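Local structure of contact-dependent inhibitor I (Escherichia coli NC101, 5I4Q) at residues Asp45-Gln48 against Pro49-Asp53; Arg56-Ser59 against Glu60-Met64; Asp10-Met13 against Tyr14-Val17. The protein probably acts as the immunity protein of a contact-dependent inhibition system, binding the toxic inhibitor A protein and protecting the cell that makes it. All coordinates share one frame; numbering follows the deposited sequence.

Contact 1. Residues Asp45-Gln48 against Pro49-Asp53; sequences DNAQ and PLFDD
Phe51 N reaches back to Ala47 O at 2.8 Å, and Asp52 N takes Gln48 O in the same way, one helical turn behind. The turn before is less regular. Pro49 N has no hydrogen to give, and Leu50 N makes just a weak bond to Ala47 O, so helix 44-66 is kinked here. The proline ring leans on the preceding turn, with Pro49 CD 3.7 Å from Asn46 O. The Phe51 ring lies against Ala47. Its CE2 lies 4.1 Å from Ala47 CB, and its CD2 comes to 3.4 Å from Ala47 O, obliquely to the ring. Gln48 bends at its second torsion (chi2 -50°), which turns the amide across toward the side where Phe51 lies. Gln48 NE2 then sits 4.1 Å from Phe51 CD2, with amide and ring planes 43° apart. That nitrogen bonds to Phe44 O. The Asp52 carboxylate folds back against its own helix, with Asp52 OD1 3.1 Å from Gln48 O. Both atoms are acceptors. Arg91 of helix 88-99 takes Gln48 OE1 and, as a salt bridge, Asp52 OD1, which probably offsets that repulsion. Helix 88-99 also covers Phe51 through Trp94 and His95, while on helix 4-40 Leu35, Gln38 and Ile39 receive Leu50, and Ile39 touches Phe51 as well.

Contact 2. Residues Arg56-Ser59 against Glu60-Met64; sequences RMQS and ELATM
Glu60 lies back along helix 44-66 towards Arg56, one turn earlier. Its CB rests 3.6 Å from Met57 O. CG is turned to the side of the backbone N (chi1 -67°) and comes to 3.3 Å from Arg56 O. The chain is extended from there, and CD stays 3.6 Å from that same carbonyl oxygen, Arg56 O. The two carboxylate oxygens have different tasks. Glu60 OE2 meets Arg56 NE at 3.4 Å, at the edge of the guanidinium and near its plane. This is a salt bridge with a weak hydrogen bond. Glu60 OE1 accepts from a water at 3.0 Å, and is also hydrogen-bonded to Tyr28 of helix 4-40. The water in turn accepts from Arg56 NH1 at 3.0 Å, in the guanidinium plane. Arg56 bends at its third torsion (chi3 81°), and the two side chains run alongside each other with their flat groups 57° apart. This is a long i to i+4 salt bridge on a helix, supplemented by a bridging water. The backbone beneath is regular alpha helix. Further along, Ser59 O accepts two bonds from Thr63. Thr63 OG1 donates at 2.9 Å, and Thr63 N donates from the opposite face of the carbonyl plane. Ser59 OG bonds to Phe55 O and to Lys31 of the inhibitor A chain. Gln58 NE2 lies 3.8 Å from Ala62 CB and is hydrogen-bonded to Ile80 O and Asp84.

Contact 3. Residues Asp10-Met13 against Tyr14-Val17; sequences DLEM and YRDV
This is a local contact within one helix, between Asp10-Met13 and the turn Tyr14-Val17 that follows, in the N-terminal part of helix 4-40. Four backbone bonds join the turns: Tyr14, Arg15, Asp16 and Val17 each donate their N-H to the carbonyl four residues back. Arg15 and Glu12 lie side by side and point the same way. Glu12 CG lies 3.6 Å from Arg15 NH2, oblique to the guanidinium plane. Glu12 OE2 stays 4.3 Å from Arg15 NH2, too far for a salt bridge, with carboxylate and guanidinium planes 64° apart. The salt bridge of Arg15 goes to its neighbour Asp16, through NE and NH2. Its bend at chi3 (55°) brings NE to 3.1 Å from Asp16 OD1 and NH2 to 2.9 Å from that same Asp16 OD1. Both nitrogens come from one face of the carboxylate, and OD1 lies in the guanidinium plane. Asp16 CG is itself 3.2 Å from Glu12 O. The Tyr14 ring presents an edge to Leu11 O, while Tyr14 CB sits 3.4 Å from Asp10 O. Beyond the helix, Tyr14 makes an edge-to-face pair with Tyr70 of the second subunit, and Asp10 OD2 is hydrogen-bonded to Ser20 of that subunit. The double grip on one oxygen fixes the rotation of the guanidinium and probably offsets the charge of Asp16, while Glu12 may add a weaker, longer-range attraction.

From the N terminus, contact 3 comes first, early on helix 4-40. The chain then reaches helix 44-66, where contact 1 closes before contact 2 opens further on. The three are in series: none nests in or crosses another, and each closes just a turn of helix. Contacts 1 and 2 share one helix, their centres about 17 Å apart. Contacts 1 and 3 lie on opposite sides of the chain's centre. Contact 1 ties helix 44-66 to helices 4-40 and 88-99, and contact 2 ties it to helices 4-40 and 74-82. Contacts 2 and 3 both reach the second subunit, and contact 2 also meets the inhibitor A chain.

Contact 1. Residues Asp45-Gln48 against Pro49-Asp53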
loop_
_atom_site.group_PDB
_atom_site.type_symbol
_atom_site.label_atom_id
_atom_site.label_comp_id
_atom_site.label_asym_id
_atom_site.label_seq_id
_atom_site.Cartn_x
_atom_site.Cartn_y
_atom_site.Cartn_z
ATOM N N ASP B 45 -14.483 1.527 38.167
ATOM C CA ASP B 45 -13.127 1.871 38.626
ATOM C C ASP B 45 -12.041 0.959 38.072
ATOM O O ASP B 45 -10.998 1.421 37.618
ATOM C CB ASP B 45 -13.066 1.872 40.150
ATOM C CG ASP B 45 -13.733 3.123 40.774
ATOM O OD1 ASP B 45 -14.569 3.823 40.112
ATOM O OD2 ASP B 45 -13.399 3.426 41.951
ATOM N N ASN B 46 -12.303 -0.333 38.100
ATOM C CA ASN B 46 -11.337 -1.350 37.691
ATOM C C ASN B 46 -11.174 -1.397 36.173
ATOM O O ASN B 46 -10.267 -2.032 35.691
ATOM C CB ASN B 46 -11.797 -2.730 38.134
ATOM C CG ASN B 46 -11.906 -2.860 39.625
ATOM O OD1 ASN B 46 -11.177 -2.215 40.365
ATOM N ND2 ASN B 46 -12.840 -3.693 40.073
ATOM N N ALA B 47 -12.112 -0.767 35.452
ATOM C CA ALA B 47 -12.092 -0.660 33.998
ATOM C C ALA B 47 -11.181 0.438 33.480
ATOM O O ALA B 47 -10.863 0.424 32.310
ATOM C CB ALA B 47 -13.505 -0.433 33.467
ATOM N N GLN B 48 -10.730 1.355 34.329
ATOM C CA GLN B 48 -9.974 2.487 33.832
ATOM C C GLN B 48 -8.665 2.114 33.155
ATOM O O GLN B 48 -8.331 2.694 32.110
ATOM C CB GLN B 48 -9.723 3.537 34.905
ATOM C CG GLN B 48 -10.973 4.165 35.470
ATOM C CD GLN B 48 -11.906 4.654 34.408
ATOM O OE1 GLN B 48 -11.578 5.591 33.652
ATOM N NE2 GLN B 48 -13.082 4.039 34.328
ATOM N N PRO B 49 -7.891 1.185 33.738
ATOM C CA PRO B 49 -6.653 0.848 33.025
ATOM C C PRO B 49 -6.939 0.067 31.745
ATOM O O PRO B 49 -6.125 0.065 30.831
ATOM C CB PRO B 49 -5.863 -0.007 34.046
ATOM C CG PRO B 49 -6.887 -0.450 35.053
ATOM C CD PRO B 49 -7.871 0.676 35.112
ATOM N N LEU B 50 -8.101 -0.560 31.679
ATOM C CA LEU B 50 -8.496 -1.288 30.509
ATOM C C LEU B 50 -8.916 -0.332 29.419
ATOM O O LEU B 50 -8.633 -0.566 28.270
ATOM C CB LEU B 50 -9.629 -2.279 30.807
ATOM C CG LEU B 50 -9.310 -3.411 31.804
ATOM C CD1 LEU B 50 -10.601 -4.123 32.180
ATOM C CD2 LEU B 50 -8.294 -4.389 31.208
ATOM N N PHE B 51 -9.570 0.750 29.797
ATOM C CA PHE B 51 -9.954 1.794 28.870
ATOM C C PHE B 51 -8.700 2.489 28.379
ATOM O O PHE B 51 -8.618 2.805 27.221
ATOM C CB PHE B 51 -10.852 2.833 29.539
ATOM C CG PHE B 51 -12.311 2.545 29.447
ATOM C CD1 PHE B 51 -12.940 2.510 28.234
ATOM C CD2 PHE B 51 -13.059 2.387 30.566
ATOM C CE1 PHE B 51 -14.300 2.276 28.130
ATOM C CE2 PHE B 51 -14.429 2.164 30.490
ATOM C CZ PHE B 51 -15.056 2.120 29.256
ATOM N N ASP B 52 -7.711 2.682 29.247
ATOM C CA ASP B 52 -6.461 3.336 28.836
ATOM C C ASP B 52 -5.793 2.569 27.695
ATOM O O ASP B 52 -5.340 3.176 26.723
ATOM C CB ASP B 52 -5.466 3.430 30.003
ATOM C CG ASP B 52 -5.932 4.376 31.165
ATOM O OD1 ASP B 52 -6.896 5.203 31.020
ATOM O OD2 ASP B 52 -5.289 4.289 32.240
ATOM N N ASP B 53 -5.756 1.237 27.818
ATOM C CA ASP B 53 -5.260 0.342 26.736
ATOM C C ASP B 53 -6.131 0.423 25.480
ATOM O O ASP B 53 -5.629 0.554 24.390
ATOM C CB ASP B 53 -5.196 -1.128 27.173
ATOM C CG ASP B 53 -4.201 -1.376 28.299
ATOM O OD1 ASP B 53 -3.266 -0.550 28.513
ATOM O OD2 ASP B 53 -4.353 -2.412 28.990
#

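Contact 2. Residues Arg56-Ser59 against Glu60-Met64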
loop_
_atom_site.group_PDB
_atom_site.type_symbol
_atom_site.label_atom_id
_atom_site.label_comp_id
_atom_site.label_asym_id
_atom_site.label_seq_id
_atom_site.Cartn_x
_atom_site.Cartn_y
_atom_site.Cartn_z
ATOM N N ARG B 56 -5.609 3.766 23.784
ATOM C CA ARG B 56 -4.234 3.842 23.291
ATOM C C ARG B 56 -4.188 3.147 21.925
ATOM O O ARG B 56 -3.562 3.643 20.993
ATOM C CB ARG B 56 -3.249 3.197 24.231
ATOM C CG ARG B 56 -1.784 3.422 23.858
ATOM C CD ARG B 56 -0.822 2.458 24.551
ATOM N NE ARG B 56 -0.772 1.167 23.878
ATOM C CZ ARG B 56 -1.223 0.001 24.344
ATOM N NH1 ARG B 56 -1.104 -1.073 23.567
ATOM N NH2 ARG B 56 -1.789 -0.119 25.549
HETATM N N MSE B 57 -4.904 2.040 21.814
HETATM C CA MSE B 57 -4.981 1.314 20.557
HETATM C C MSE B 57 -5.724 2.084 19.501
HETATM O O MSE B 57 -5.324 2.068 18.382
HETATM C CB MSE B 57 -5.622 -0.072 20.746
HETATM C CG MSE B 57 -4.647 -0.891 21.578
HETATM SE SE MSE B 57 -5.170 -2.812 21.638
HETATM C CE MSE B 57 -3.958 -3.346 23.138
ATOM N N GLN B 58 -6.850 2.664 19.863
ATOM C CA GLN B 58 -7.599 3.479 18.967
ATOM C C GLN B 58 -6.699 4.602 18.456
ATOM O O GLN B 58 -6.737 4.919 17.297
ATOM C CB GLN B 58 -8.871 4.017 19.638
ATOM C CG GLN B 58 -9.755 4.966 18.799
ATOM C CD GLN B 58 -9.193 6.353 18.574
ATOM O OE1 GLN B 58 -8.328 6.824 19.308
ATOM N NE2 GLN B 58 -9.671 7.023 17.537
ATOM N N SER B 59 -5.894 5.185 19.336
ATOM C CA SER B 59 -5.015 6.323 18.975
ATOM C C SER B 59 -4.005 5.927 17.975
ATOM O O SER B 59 -3.726 6.694 17.056
ATOM C CB SER B 59 -4.333 6.943 20.177
ATOM O OG SER B 59 -5.343 7.494 21.022
ATOM N N GLU B 60 -3.510 4.710 18.086
ATOM C CA GLU B 60 -2.561 4.248 17.135
ATOM C C GLU B 60 -3.256 3.992 15.803
ATOM O O GLU B 60 -2.661 4.201 14.743
ATOM C CB GLU B 60 -1.889 2.983 17.653
ATOM C CG GLU B 60 -1.018 3.233 18.863
ATOM C CD GLU B 60 -0.671 1.961 19.681
ATOM O OE1 GLU B 60 -1.059 0.840 19.313
ATOM O OE2 GLU B 60 0.033 2.097 20.704
ATOM N N LEU B 61 -4.495 3.449 15.856
ATOM C CA LEU B 61 -5.227 3.177 14.632
ATOM C C LEU B 61 -5.612 4.490 13.950
ATOM O O LEU B 61 -5.605 4.589 12.743
ATOM C CB LEU B 61 -6.437 2.324 14.891
ATOM C CG LEU B 61 -6.091 0.870 15.205
ATOM C CD1 LEU B 61 -7.242 0.207 15.886
ATOM C CD2 LEU B 61 -5.716 0.026 14.025
ATOM N N ALA B 62 -5.898 5.516 14.730
ATOM C CA ALA B 62 -6.148 6.840 14.174
ATOM C C ALA B 62 -4.893 7.431 13.504
ATOM O O ALA B 62 -4.996 8.065 12.453
ATOM C CB ALA B 62 -6.656 7.736 15.284
ATOM N N THR B 63 -3.712 7.192 14.086
ATOM C CA THR B 63 -2.476 7.635 13.501
ATOM C C THR B 63 -2.286 6.928 12.164
ATOM O O THR B 63 -1.841 7.513 11.155
ATOM C CB THR B 63 -1.292 7.401 14.464
ATOM O OG1 THR B 63 -1.532 8.092 15.688
ATOM C CG2 THR B 63 -0.008 7.929 13.908
HETATM N N MSE B 64 -2.618 5.654 12.125
HETATM C CA MSE B 64 -2.522 4.945 10.872
HETATM C C MSE B 64 -3.383 5.580 9.795
HETATM O O MSE B 64 -2.971 5.686 8.654
HETATM C CB MSE B 64 -3.026 3.547 11.130
HETATM C CG MSE B 64 -3.252 2.812 9.819
HETATM SE SE MSE B 64 -4.144 1.086 10.232
HETATM C CE MSE B 64 -5.978 1.811 10.504
HETATM O O HOH W 1 -0.457 -1.682 20.744
#

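Contact 3. Residues Asp10-Met13 against Tyr14-Val17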
loop_
_atom_site.group_PDB
_atom_site.type_symbol
_atom_site.label_atom_id
_atom_site.label_comp_id
_atom_site.label_asym_id
_atom_site.label_seq_id
_atom_site.Cartn_x
_atom_site.Cartn_y
_atom_site.Cartn_z
ATOM N N ASP B 10 8.504 -1.868 -6.653
ATOM C CA ASP B 10 7.593 -1.144 -5.804
ATOM C C ASP B 10 6.295 -1.937 -5.568
ATOM O O ASP B 10 5.760 -1.956 -4.457
ATOM C CB ASP B 10 7.177 0.179 -6.461
ATOM C CG ASP B 10 8.286 1.278 -6.459
ATOM O OD1 ASP B 10 9.354 1.115 -5.831
ATOM O OD2 ASP B 10 8.055 2.333 -7.127
ATOM N N LEU B 11 5.765 -2.558 -6.622
ATOM C CA LEU B 11 4.558 -3.312 -6.516
ATOM C C LEU B 11 4.679 -4.541 -5.619
ATOM O O LEU B 11 3.805 -4.846 -4.815
ATOM C CB LEU B 11 4.069 -3.685 -7.908
ATOM C CG LEU B 11 3.498 -2.483 -8.616
ATOM C CD1 LEU B 11 3.249 -2.866 -10.072
ATOM C CD2 LEU B 11 2.212 -2.069 -7.942
ATOM N N GLU B 12 5.799 -5.196 -5.698
ATOM C CA GLU B 12 6.117 -6.323 -4.834
ATOM C C GLU B 12 6.223 -5.892 -3.362
ATOM O O GLU B 12 5.716 -6.568 -2.475
ATOM C CB GLU B 12 7.454 -6.862 -5.333
ATOM C CG GLU B 12 7.856 -8.182 -4.761
ATOM C CD GLU B 12 9.012 -8.832 -5.522
ATOM O OE1 GLU B 12 9.413 -8.322 -6.612
ATOM O OE2 GLU B 12 9.493 -9.880 -5.012
HETATM N N MSE B 13 6.874 -4.753 -3.126
HETATM C CA MSE B 13 6.957 -4.101 -1.815
HETATM C C MSE B 13 5.575 -3.727 -1.343
HETATM O O MSE B 13 5.238 -3.949 -0.224
HETATM C CB MSE B 13 7.826 -2.851 -1.991
HETATM C CG MSE B 13 8.757 -2.360 -0.869
HETATM SE SE MSE B 13 10.304 -1.293 -1.640
HETATM C CE MSE B 13 11.234 -2.509 -2.906
ATOM N N TYR B 14 4.733 -3.183 -2.218
ATOM C CA TYR B 14 3.366 -2.865 -1.834
ATOM C C TYR B 14 2.599 -4.135 -1.375
ATOM O O TYR B 14 1.996 -4.181 -0.291
ATOM C CB TYR B 14 2.657 -2.155 -2.966
ATOM C CG TYR B 14 1.183 -1.943 -2.746
ATOM C CD1 TYR B 14 0.725 -0.799 -2.120
ATOM C CD2 TYR B 14 0.235 -2.909 -3.168
ATOM C CE1 TYR B 14 -0.610 -0.589 -1.914
ATOM C CE2 TYR B 14 -1.114 -2.716 -2.955
ATOM C CZ TYR B 14 -1.537 -1.548 -2.324
ATOM O OH TYR B 14 -2.867 -1.277 -2.143
ATOM N N ARG B 15 2.708 -5.194 -2.159
ATOM C CA ARG B 15 2.037 -6.441 -1.814
ATOM C C ARG B 15 2.500 -6.951 -0.446
ATOM O O ARG B 15 1.707 -7.361 0.345
ATOM C CB ARG B 15 2.305 -7.499 -2.869
ATOM C CG ARG B 15 1.528 -8.792 -2.554
ATOM C CD ARG B 15 2.136 -10.015 -3.166
ATOM N NE ARG B 15 3.515 -10.120 -2.754
ATOM C CZ ARG B 15 4.480 -10.578 -3.534
ATOM N NH1 ARG B 15 4.215 -10.977 -4.769
ATOM N NH2 ARG B 15 5.724 -10.602 -3.083
ATOM N N ASP B 16 3.796 -6.931 -0.195
ATOM C CA ASP B 16 4.330 -7.420 1.055
ATOM C C ASP B 16 3.944 -6.574 2.259
ATOM O O ASP B 16 3.616 -7.106 3.300
ATOM C CB ASP B 16 5.834 -7.546 0.975
ATOM C CG ASP B 16 6.288 -8.617 -0.030
ATOM O OD1 ASP B 16 5.466 -9.451 -0.445
ATOM O OD2 ASP B 16 7.481 -8.637 -0.418
ATOM N N VAL B 17 3.967 -5.271 2.131
ATOM C CA VAL B 17 3.643 -4.450 3.258
ATOM C C VAL B 17 2.165 -4.485 3.594
ATOM O O VAL B 17 1.809 -4.546 4.781
ATOM C CB VAL B 17 4.212 -3.013 3.169
ATOM C CG1 VAL B 17 3.372 -2.089 2.329
ATOM C CG2 VAL B 17 4.295 -2.447 4.550
#